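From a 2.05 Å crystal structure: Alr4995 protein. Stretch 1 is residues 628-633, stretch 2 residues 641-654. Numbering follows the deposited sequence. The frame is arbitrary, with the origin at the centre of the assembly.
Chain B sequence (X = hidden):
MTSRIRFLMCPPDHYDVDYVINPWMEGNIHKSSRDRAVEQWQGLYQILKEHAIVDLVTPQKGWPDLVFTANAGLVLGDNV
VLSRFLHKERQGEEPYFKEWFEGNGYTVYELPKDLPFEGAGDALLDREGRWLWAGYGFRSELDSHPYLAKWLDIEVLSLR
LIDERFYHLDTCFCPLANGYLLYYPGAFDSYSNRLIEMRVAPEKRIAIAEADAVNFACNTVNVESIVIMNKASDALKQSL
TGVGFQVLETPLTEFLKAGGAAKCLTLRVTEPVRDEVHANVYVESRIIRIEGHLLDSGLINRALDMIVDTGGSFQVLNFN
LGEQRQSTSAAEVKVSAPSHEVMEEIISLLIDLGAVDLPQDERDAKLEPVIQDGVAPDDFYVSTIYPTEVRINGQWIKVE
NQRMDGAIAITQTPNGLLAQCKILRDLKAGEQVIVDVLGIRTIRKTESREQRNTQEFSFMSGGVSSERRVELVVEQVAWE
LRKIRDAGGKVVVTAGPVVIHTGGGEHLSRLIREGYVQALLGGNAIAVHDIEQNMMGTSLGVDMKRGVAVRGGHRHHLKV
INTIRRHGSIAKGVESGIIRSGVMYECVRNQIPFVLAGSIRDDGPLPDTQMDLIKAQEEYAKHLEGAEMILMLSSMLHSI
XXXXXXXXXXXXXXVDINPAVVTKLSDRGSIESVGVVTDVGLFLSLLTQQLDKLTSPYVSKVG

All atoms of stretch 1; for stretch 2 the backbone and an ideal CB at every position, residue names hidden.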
# COMPACT_ATOMS: atom_id res chain seq x y z
N GLU B 628 -23.03 -1.93 23.36
CA GLU B 628 -22.39 -0.66 23.74
C GLU B 628 -21.09 -0.48 22.98
O GLU B 628 -20.61 0.63 22.76
CB GLU B 628 -22.13 -0.62 25.24
CG GLU B 628 -23.38 -0.51 26.12
CD GLU B 628 -23.04 -0.36 27.61
OE1 GLU B 628 -21.97 0.21 27.94
OE2 GLU B 628 -23.85 -0.81 28.45
N MSE B 629 -20.49 -1.60 22.58
CA MSE B 629 -19.28 -1.54 21.80
C MSE B 629 -19.26 -2.67 20.81
O MSE B 629 -19.69 -3.78 21.11
CB MSE B 629 -18.05 -1.61 22.70
CG MSE B 629 -16.74 -1.64 21.91
SE MSE B 629 -15.15 -1.40 23.03
CE MSE B 629 -15.50 0.42 23.60
N ILE B 630 -18.75 -2.37 19.62
CA ILE B 630 -18.52 -3.38 18.61
C ILE B 630 -17.03 -3.35 18.28
O ILE B 630 -16.49 -2.31 17.92
CB ILE B 630 -19.37 -3.14 17.36
CG1 ILE B 630 -20.85 -3.08 17.75
CG2 ILE B 630 -19.10 -4.21 16.31
CD1 ILE B 630 -21.75 -2.80 16.59
N LEU B 631 -16.38 -4.49 18.46
CA LEU B 631 -14.97 -4.67 18.15
C LEU B 631 -14.84 -5.37 16.79
O LEU B 631 -15.20 -6.54 16.63
CB LEU B 631 -14.31 -5.50 19.25
CG LEU B 631 -12.80 -5.40 19.44
CD1 LEU B 631 -12.42 -3.95 19.67
CD2 LEU B 631 -12.40 -6.26 20.63
N MSE B 632 -14.34 -4.66 15.79
CA MSE B 632 -14.30 -5.21 14.44
C MSE B 632 -12.87 -5.62 14.09
O MSE B 632 -12.02 -4.78 13.79
CB MSE B 632 -14.88 -4.21 13.44
CG MSE B 632 -16.41 -4.13 13.47
SE MSE B 632 -17.11 -2.46 12.70
CE MSE B 632 -16.27 -1.18 13.90
N LEU B 633 -12.63 -6.92 14.14
CA LEU B 633 -11.27 -7.43 14.03
C LEU B 633 -11.05 -8.02 12.64
O LEU B 633 -11.34 -9.21 12.38
CB LEU B 633 -11.01 -8.47 15.13
CG LEU B 633 -11.24 -8.00 16.57
CD1 LEU B 633 -11.22 -9.20 17.54
CD2 LEU B 633 -10.21 -6.95 17.00
N UNK B 641 -21.54 -4.71 7.14
CA UNK B 641 -22.90 -5.14 7.38
C UNK B 641 -23.36 -4.81 8.79
O UNK B 641 -24.45 -4.27 9.00
CB UNK B 641 -23.03 -6.64 7.13
N UNK B 642 -22.52 -5.14 9.76
CA UNK B 642 -22.74 -4.73 11.14
C UNK B 642 -22.85 -3.21 11.26
O UNK B 642 -23.72 -2.69 11.95
CB UNK B 642 -21.61 -5.25 12.03
N UNK B 643 -21.96 -2.49 10.60
CA UNK B 643 -22.00 -1.04 10.63
C UNK B 643 -23.33 -0.50 10.16
O UNK B 643 -23.93 0.34 10.84
CB UNK B 643 -20.87 -0.46 9.77
N UNK B 644 -23.80 -0.98 9.00
CA UNK B 644 -25.11 -0.58 8.45
C UNK B 644 -26.21 -0.80 9.47
O UNK B 644 -27.16 -0.03 9.55
CB UNK B 644 -25.42 -1.36 7.17
N UNK B 645 -26.09 -1.87 10.24
CA UNK B 645 -27.16 -2.24 11.15
C UNK B 645 -27.12 -1.51 12.48
O UNK B 645 -28.05 -1.67 13.27
CB UNK B 645 -27.11 -3.75 11.40
N UNK B 646 -26.06 -0.75 12.74
CA UNK B 646 -25.82 -0.22 14.08
C UNK B 646 -26.13 1.27 14.25
O UNK B 646 -25.59 2.10 13.52
CB UNK B 646 -24.36 -0.47 14.46
N UNK B 647 -26.96 1.64 15.25
CA UNK B 647 -27.28 3.05 15.49
C UNK B 647 -26.12 3.83 16.09
O UNK B 647 -25.12 3.23 16.48
CB UNK B 647 -28.49 3.16 16.42
N UNK B 648 -26.26 5.15 16.18
CA UNK B 648 -25.29 5.98 16.89
C UNK B 648 -25.31 5.65 18.39
O UNK B 648 -26.23 5.01 18.89
CB UNK B 648 -25.59 7.46 16.66
N UNK B 649 -24.31 6.12 19.11
CA UNK B 649 -24.21 5.82 20.53
C UNK B 649 -23.59 4.45 20.82
O UNK B 649 -23.62 3.98 21.96
CB UNK B 649 -25.60 5.90 21.16
N UNK B 650 -23.05 3.81 19.78
CA UNK B 650 -22.32 2.56 19.94
C UNK B 650 -20.87 2.81 19.59
O UNK B 650 -20.56 3.32 18.51
CB UNK B 650 -22.91 1.45 19.07
N UNK B 651 -19.97 2.49 20.52
CA UNK B 651 -18.54 2.65 20.27
C UNK B 651 -18.08 1.61 19.24
O UNK B 651 -18.32 0.42 19.40
CB UNK B 651 -17.74 2.51 21.57
N UNK B 652 -17.46 2.09 18.18
CA UNK B 652 -17.01 1.26 17.08
C UNK B 652 -15.49 1.24 17.05
O UNK B 652 -14.86 2.28 16.91
CB UNK B 652 -17.57 1.76 15.75
N UNK B 653 -14.90 0.07 17.20
CA UNK B 653 -13.46 -0.07 17.11
C UNK B 653 -13.13 -0.96 15.91
O UNK B 653 -13.55 -2.11 15.84
CB UNK B 653 -12.88 -0.65 18.40
N UNK B 654 -12.40 -0.40 14.97
CA UNK B 654 -12.16 -1.06 13.69
C UNK B 654 -10.67 -1.30 13.47
O UNK B 654 -9.90 -0.36 13.33
CB UNK B 654 -12.73 -0.23 12.54

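Stretch 1 offers a wholly apolar strand, Met 629 to Leu 633, whose side chains alternate between two faces. Ile 630 and Met 632 share one face, Met 629 and Leu 631 the other.

Position 641 is helical, and its CB direction finds nothing of stretch 1 within reach. Stretch 1 sets no preference; the deposited residue is Gly 641.

At 642 the CA-to-CB bond points toward stretch 1, with the ideal CB 5.1 Å from Ile 630 CG2 and 5.3 Å from Met 632 SE. That gap asks for a medium apolar side chain, such as valine, isoleucine or leucine. Val 642 fills it, its CG1 lying 3.7 Å from Ile 630 CD1.

Position 643 points sideways, its ideal CB 5.2 Å from Met 632 SE. The strand demands nothing here; the deposited residue is Gly 643, with no side chain to point. Positions 644 and 645 are out of reach, so stretch 1 says nothing about them; they are Asn 644 and Met 645, a selenomethionine.

Position 646 turns back toward the strand, its ideal CB 4.1 Å from Ile 630 CD1. Valine, alanine or threonine would fit such a close neighbour. Thr 646 sets OG1 3.3 Å from Ile 630 CD1, and the hydroxyl's polar need is met within the stretch: Thr 646 OG1 donates to Val 642 O at 2.7 Å, tying the loop to the helix.

Positions 647 and 648 lie beyond stretch 1 and are Pro 647 and Ala 648. At 649 the backbone decides: with phi/psi of 83/9, a CB would be jammed against the preceding carbonyl O. Gly 649 answers that demand.

Position 650 points sideways, with the ideal CB 5.1 Å from Ile 630 CD1. A branched aliphatic suits the spot, and Val 650 brings CG1 to 3.8 Å from Ile 630 CG1.

From 651 the chain runs parallel to stretch 1, and backbone bonds fix the register whatever the side chains. The N of 651 donates to Glu 628 O and the N of 653 to Ile 630 O, each at 3.0 Å; Ile 630 N donates to the O of 651 at 2.8 Å and Met 632 N to the O of 653 at 2.7 Å.

Position 651 shares a face with Met 629, its ideal CB 3.7 Å from Met 629 CE. A long chain with an aliphatic stem would pack well, as would a plain apolar one. Lys 651 lays CD 3.5 Å from Met 629 CE, while its end leads away.

Position 652 lies on the Ile 630 and Met 632 face, its ideal CB 3.7 Å from Met 632 CE; leucine, isoleucine or methionine could bridge the two. Met 652, a selenomethionine, places SE 3.9 Å from Ile 630 CD1.

At 653 the ideal CB sits 3.6 Å from Leu 631 CD1, favouring a compact beta-branched residue. Val 653 also sets CG2 4.2 Å from Met 629 SE.

Position 654 returns to the Met 632 face. Its ideal CB, 3.9 Å from Met 632 CE, suits alanine, cysteine or valine. Cys 654 packs its CB there.

Stretch 2 (641-654) GVGNMTPAGVKMVC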
# COMPACT_ATOMS: atom_id res chain seq x y z
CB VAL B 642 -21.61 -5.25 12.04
CG1 VAL B 642 -21.62 -4.54 13.37
CG2 VAL B 642 -21.73 -6.75 12.23
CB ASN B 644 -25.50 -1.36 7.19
CG ASN B 644 -24.48 -1.26 6.07
OD1 ASN B 644 -23.73 -0.28 5.97
ND2 ASN B 644 -24.43 -2.29 5.23
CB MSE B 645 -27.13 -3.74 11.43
CG MSE B 645 -27.45 -4.61 10.24
SE MSE B 645 -27.23 -6.46 10.79
CE MSE B 645 -26.68 -7.25 9.10
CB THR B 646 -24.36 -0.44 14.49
OG1 THR B 646 -24.05 -1.85 14.45
CG2 THR B 646 -24.10 0.12 15.89
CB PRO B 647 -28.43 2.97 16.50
CG PRO B 647 -28.17 1.73 17.25
CD PRO B 647 -27.64 0.75 16.21
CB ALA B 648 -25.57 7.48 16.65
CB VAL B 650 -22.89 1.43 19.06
CG1 VAL B 650 -22.11 0.12 19.28
CG2 VAL B 650 -24.37 1.23 19.37
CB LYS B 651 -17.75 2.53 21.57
CG LYS B 651 -18.17 3.56 22.62
CD LYS B 651 -17.51 3.30 23.96
CE LYS B 651 -17.66 4.49 24.89
NZ LYS B 651 -16.82 4.27 26.10
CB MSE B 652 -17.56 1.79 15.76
CG MSE B 652 -19.01 2.20 15.85
SE MSE B 652 -20.15 0.66 15.77
CE MSE B 652 -20.23 0.55 13.82
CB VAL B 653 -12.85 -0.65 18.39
CG1 VAL B 653 -11.34 -0.69 18.29
CG2 VAL B 653 -13.29 0.17 19.59
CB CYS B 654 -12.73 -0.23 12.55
SG CYS B 654 -12.75 -1.11 10.96
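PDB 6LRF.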